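PDB 7BUH: ferredoxin CarAc from Pseudomonas resinovorans, which carries electrons from the reductase CarAd to the terminal oxygenase CarAa of carbazole 1,9a-dioxygenase, using a Rieske [2Fe-2S] cluster. Local coordinates for residues E43-T47 and H48-S52; V32-G36 and D37-A41. All coordinates share one frame; numbering follows the deposited sequence.

Contact 1 of 2, residues E43-T47 and H48-S52. With FES (Fe2/s2 (inorganic) cluster), chain B.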
loop_
_atom_site.group_PDB
_atom_site.type_symbol
_atom_site.label_atom_id
_atom_site.label_comp_id
_atom_site.label_asym_id
_atom_site.label_seq_id
_atom_site.Cartn_x
_atom_site.Cartn_y
_atom_site.Cartn_z
ATOM N N GLU A 43 -1.628 1.239 -3.088
ATOM C CA GLU A 43 -1.407 2.668 -3.327
ATOM C C GLU A 43 -1.447 3.380 -1.967
ATOM O O GLU A 43 -2.269 3.015 -1.090
ATOM C CB GLU A 43 -2.477 3.248 -4.255
ATOM C CG GLU A 43 -2.339 2.767 -5.673
ATOM C CD GLU A 43 -3.617 2.761 -6.512
ATOM O OE1 GLU A 43 -4.755 3.139 -6.017
ATOM O OE2 GLU A 43 -3.472 2.345 -7.694
ATOM N N ASP A 44 -0.585 4.363 -1.769
ATOM C CA ASP A 44 -0.579 5.184 -0.531
ATOM C C ASP A 44 -1.711 6.223 -0.562
ATOM O O ASP A 44 -2.167 6.669 0.535
ATOM C CB ASP A 44 0.752 5.916 -0.392
ATOM C CG ASP A 44 0.847 6.755 0.874
ATOM O OD1 ASP A 44 0.769 6.152 1.965
ATOM O OD2 ASP A 44 1.021 7.991 0.743
ATOM N N THR A 45 -2.101 6.674 -1.749
ATOM C CA THR A 45 -3.004 7.842 -1.892
ATOM C C THR A 45 -4.441 7.369 -1.725
ATOM O O THR A 45 -4.873 6.551 -2.495
ATOM C CB THR A 45 -2.763 8.573 -3.209
ATOM O OG1 THR A 45 -1.357 8.859 -3.298
ATOM C CG2 THR A 45 -3.585 9.842 -3.286
ATOM N N CYS A 46 -5.140 7.893 -0.725
ATOM C CA CYS A 46 -6.578 7.649 -0.529
ATOM C C CYS A 46 -7.315 8.051 -1.812
ATOM O O CYS A 46 -7.121 9.199 -2.300
ATOM C CB CYS A 46 -7.112 8.436 0.655
ATOM S SG CYS A 46 -8.816 7.975 1.016
ATOM N N THR A 47 -8.154 7.157 -2.320
ATOM C CA THR A 47 -8.886 7.405 -3.590
ATOM C C THR A 47 -9.929 8.503 -3.415
ATOM O O THR A 47 -10.335 9.087 -4.430
ATOM C CB THR A 47 -9.506 6.127 -4.142
ATOM O OG1 THR A 47 -10.388 5.621 -3.145
ATOM C CG2 THR A 47 -8.437 5.151 -4.560
ATOM N N HIS A 48 -10.354 8.766 -2.185
ATOM C CA HIS A 48 -11.428 9.732 -1.879
ATOM C C HIS A 48 -10.914 11.174 -2.004
ATOM O O HIS A 48 -11.413 11.908 -2.852
ATOM C CB HIS A 48 -12.034 9.438 -0.509
ATOM C CG HIS A 48 -13.071 10.431 -0.148
ATOM N ND1 HIS A 48 -12.846 11.351 0.853
ATOM C CD2 HIS A 48 -14.301 10.678 -0.661
ATOM C CE1 HIS A 48 -13.937 12.102 0.988
ATOM N NE2 HIS A 48 -14.823 11.733 0.035
ATOM N N GLY A 49 -10.016 11.613 -1.136
ATOM C CA GLY A 49 -9.596 13.026 -1.079
ATOM C C GLY A 49 -8.091 13.221 -0.938
ATOM O O GLY A 49 -7.693 14.267 -0.343
ATOM N N ILE A 50 -7.280 12.269 -1.427
ATOM C CA ILE A 50 -5.851 12.491 -1.791
ATOM C C ILE A 50 -4.934 12.488 -0.558
ATOM O O ILE A 50 -3.763 12.907 -0.680
ATOM C CB ILE A 50 -5.728 13.822 -2.562
ATOM C CG1 ILE A 50 -6.626 13.844 -3.802
ATOM C CG2 ILE A 50 -4.295 14.120 -2.912
ATOM C CD1 ILE A 50 -6.371 12.717 -4.775
ATOM N N ALA A 51 -5.404 12.001 0.576
ATOM C CA ALA A 51 -4.583 11.895 1.796
ATOM C C ALA A 51 -3.546 10.789 1.605
ATOM O O ALA A 51 -3.723 9.918 0.727
ATOM C CB ALA A 51 -5.449 11.624 2.987
ATOM N N SER A 52 -2.504 10.811 2.433
ATOM C CA SER A 52 -1.524 9.701 2.525
ATOM C C SER A 52 -2.024 8.680 3.554
ATOM O O SER A 52 -2.060 8.983 4.761
ATOM C CB SER A 52 -0.146 10.234 2.815
ATOM O OG SER A 52 0.770 9.176 2.948
HETATM FE FE1 FES B . -11.271 11.297 2.303
HETATM FE FE2 FES B . -9.304 9.521 2.636
HETATM S S1 FES B . -9.097 11.553 1.770
HETATM S S2 FES B . -11.400 9.383 3.380
#
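In the first cluster-binding loop of the Rieske centre, the C-x-H motif, Cys46 and His48 each bind a different iron of the [2Fe-2S] cluster. Cys46 SG reaches FE2 at 2.3 Å, and His48 ND1 meets FE1 at 2.1 Å. Both side chains leave the backbone with the first torsion anti to N (chi1 -173° for Cys46, 177° for His48), which sends thiolate and imidazole to one cluster from either side of Thr47. Beyond Cys46 the chain turns back, so that 48-52 runs against 44-47. Cys46 N donates to Ala51 O (2.9 Å, nearly straight at 164°), while Cys46 O takes the more bent bond from Ile50 N at 3.2 Å. The cysteine backbone is thus gripped at both polar atoms. A weak bond from His48 N to Cys46 SG, 3.6 Å long, adds a donor to the thiolate and probably tempers its charge. Gly49 N comes within 3.0 Å of the bridging sulfide S1, and Ala51 CB lies beside it. At the base of the loop Ser52 OG gives a short 2.5 Å bond to Asp44 OD2, on the carboxylate side facing its other oxygen; Ser54 OG binds Asp44 OD1. Cys65 joins Cys46 on FE2 and His68 joins His48 on FE1, both from the second loop; Phe72 of strand 71-73 packs on Cys46 and Thr47, and Asp44 rests on Pro29 and Ala31 of strand 27-35.

Contact 2 of 2, residues V32-G36 and D37-A41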
loop_
_atom_site.group_PDB
_atom_site.type_symbol
_atom_site.label_atom_id
_atom_site.label_comp_id
_atom_site.label_asym_id
_atom_site.label_seq_id
_atom_site.Cartn_x
_atom_site.Cartn_y
_atom_site.Cartn_z
ATOM N N VAL A 32 3.162 0.255 2.603
ATOM C CA VAL A 32 3.416 -1.143 3.022
ATOM C C VAL A 32 2.995 -1.283 4.485
ATOM O O VAL A 32 3.432 -0.460 5.329
ATOM C CB VAL A 32 4.891 -1.512 2.826
ATOM C CG1 VAL A 32 5.175 -2.906 3.308
ATOM C CG2 VAL A 32 5.263 -1.360 1.369
ATOM N N TYR A 33 2.160 -2.268 4.781
ATOM C CA TYR A 33 1.539 -2.439 6.117
ATOM C C TYR A 33 2.037 -3.743 6.717
ATOM O O TYR A 33 2.100 -4.718 5.972
ATOM C CB TYR A 33 0.016 -2.528 6.008
ATOM C CG TYR A 33 -0.632 -1.502 5.129
ATOM C CD1 TYR A 33 -0.819 -1.707 3.776
ATOM C CD2 TYR A 33 -1.115 -0.330 5.667
ATOM C CE1 TYR A 33 -1.446 -0.778 2.964
ATOM C CE2 TYR A 33 -1.749 0.608 4.871
ATOM C CZ TYR A 33 -1.909 0.396 3.517
ATOM O OH TYR A 33 -2.576 1.335 2.778
ATOM N N ARG A 34 2.432 -3.724 7.995
ATOM C CA ARG A 34 2.693 -4.959 8.756
ATOM C C ARG A 34 1.463 -5.174 9.638
ATOM O O ARG A 34 1.215 -4.343 10.536
ATOM C CB ARG A 34 3.964 -4.890 9.597
ATOM C CG ARG A 34 4.223 -6.222 10.286
ATOM C CD ARG A 34 5.483 -6.268 11.129
ATOM N NE ARG A 34 5.623 -7.573 11.745
ATOM C CZ ARG A 34 6.779 -8.187 12.013
ATOM N NH1 ARG A 34 7.931 -7.658 11.640
ATOM N NH2 ARG A 34 6.763 -9.394 12.566
ATOM N N VAL A 35 0.696 -6.209 9.332
ATOM C CA VAL A 35 -0.494 -6.599 10.119
ATOM C C VAL A 35 -0.093 -7.872 10.848
ATOM O O VAL A 35 0.053 -8.909 10.162
ATOM C CB VAL A 35 -1.732 -6.750 9.224
ATOM C CG1 VAL A 35 -2.939 -7.200 10.016
ATOM C CG2 VAL A 35 -1.995 -5.431 8.491
ATOM N N GLY A 36 0.176 -7.748 12.153
ATOM C CA GLY A 36 0.754 -8.851 12.956
ATOM C C GLY A 36 2.053 -9.297 12.325
ATOM O O GLY A 36 2.963 -8.450 12.268
ATOM N N ASP A 37 2.112 -10.507 11.765
ATOM C CA ASP A 37 3.356 -11.033 11.136
ATOM C C ASP A 37 3.164 -11.232 9.639
ATOM O O ASP A 37 3.823 -12.107 9.084
ATOM C CB ASP A 37 3.796 -12.344 11.796
ATOM C CG ASP A 37 4.121 -12.163 13.259
ATOM O OD1 ASP A 37 4.755 -11.122 13.601
ATOM O OD2 ASP A 37 3.709 -13.043 14.056
ATOM N N GLN A 38 2.307 -10.429 8.996
ATOM C CA GLN A 38 2.091 -10.486 7.541
ATOM C C GLN A 38 2.226 -9.060 7.010
ATOM O O GLN A 38 2.028 -8.099 7.763
ATOM C CB GLN A 38 0.746 -11.106 7.159
ATOM C CG GLN A 38 0.579 -12.536 7.655
ATOM C CD GLN A 38 -0.848 -13.020 7.497
ATOM O OE1 GLN A 38 -1.757 -12.263 7.157
ATOM N NE2 GLN A 38 -1.055 -14.307 7.719
ATOM N N PHE A 39 2.623 -8.976 5.760
ATOM C CA PHE A 39 2.890 -7.708 5.039
ATOM C C PHE A 39 1.959 -7.598 3.844
ATOM O O PHE A 39 1.790 -8.596 3.121
ATOM C CB PHE A 39 4.356 -7.643 4.604
ATOM C CG PHE A 39 5.318 -7.582 5.756
ATOM C CD1 PHE A 39 5.795 -8.750 6.345
ATOM C CD2 PHE A 39 5.716 -6.347 6.259
ATOM C CE1 PHE A 39 6.689 -8.676 7.413
ATOM C CE2 PHE A 39 6.627 -6.278 7.305
ATOM C CZ PHE A 39 7.078 -7.451 7.892
ATOM N N TYR A 40 1.409 -6.400 3.622
ATOM C CA TYR A 40 0.497 -6.074 2.496
ATOM C C TYR A 40 0.915 -4.706 1.962
ATOM O O TYR A 40 1.621 -3.947 2.668
ATOM C CB TYR A 40 -0.967 -6.102 2.956
ATOM C CG TYR A 40 -1.359 -7.461 3.455
ATOM C CD1 TYR A 40 -1.640 -8.489 2.551
ATOM C CD2 TYR A 40 -1.306 -7.775 4.805
ATOM C CE1 TYR A 40 -1.929 -9.776 2.988
ATOM C CE2 TYR A 40 -1.609 -9.054 5.252
ATOM C CZ TYR A 40 -1.916 -10.054 4.342
ATOM O OH TYR A 40 -2.159 -11.328 4.770
ATOM N N ALA A 41 0.510 -4.401 0.748
ATOM C CA ALA A 41 0.809 -3.093 0.145
ATOM C C ALA A 41 -0.362 -2.642 -0.711
ATOM O O ALA A 41 -0.981 -3.478 -1.388
ATOM C CB ALA A 41 2.073 -3.163 -0.672
HETATM O O HOH W 1 -1.978 -10.891 10.111
#
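Val35 O accepts from Gln38 N (3.0 Å, from above the carbonyl plane) and from a water at 2.8 Å that also reaches Gln38 OE1 weakly. The extended chain of Arg34 (chi1 -176°) runs alongside the turn. Its NE donates to Gly36 O at 2.8 Å, and Arg34 NH2 forms a salt bridge with Asp37 OD1, also 2.8 Å; both acceptors lie in the guanidinium plane, which should fix its rotation. The carboxylate is turned 74° from that plane and is met on its anti side. Arg34 CG sits over one face of the Phe39 ring, 4.2 Å from its centroid (CH-pi), while CB and CD run by CE2 and CZ. On the other face of the sheet, Val35 CG2 touches Tyr40 CD2, and Tyr40 OH donates to Gln38 OE1 at 2.6 Å from above the amide plane. Tyr33 lies on this face too, its ring edge near Tyr40 O and its hydroxyl bonded to Thr42. Paired backbone bonds join Tyr33 with Tyr40, the straighter one from Tyr33 N to Tyr40 O (2.8 Å, 173°), and Val35 with Gln38. The whole is a beta hairpin with a two-residue loop, Gly36-Asp37, in which Gly36 has the positive phi that a type II' turn needs at its first corner.

From the N terminus, contact 2 comes first: its turn at Gly36 and Asp37 reverses the chain between strands 27-35 and 38-43. The second strand then runs directly into contact 1, where residues 43-47 leave the sheet and fold back through 48-52 before strand 57-59. The contacts are thus in series, neither enclosing the other, with centres about 18 Å apart on opposite sides of the chain's centre. They meet loosely where Tyr33 packs near Glu43. Contact 2 joins two inner strands of the six-stranded sheet of the domain, whereas contact 1 shapes half of the cluster site beside the smaller four-stranded sheet, so strand 38-43 links the two parts.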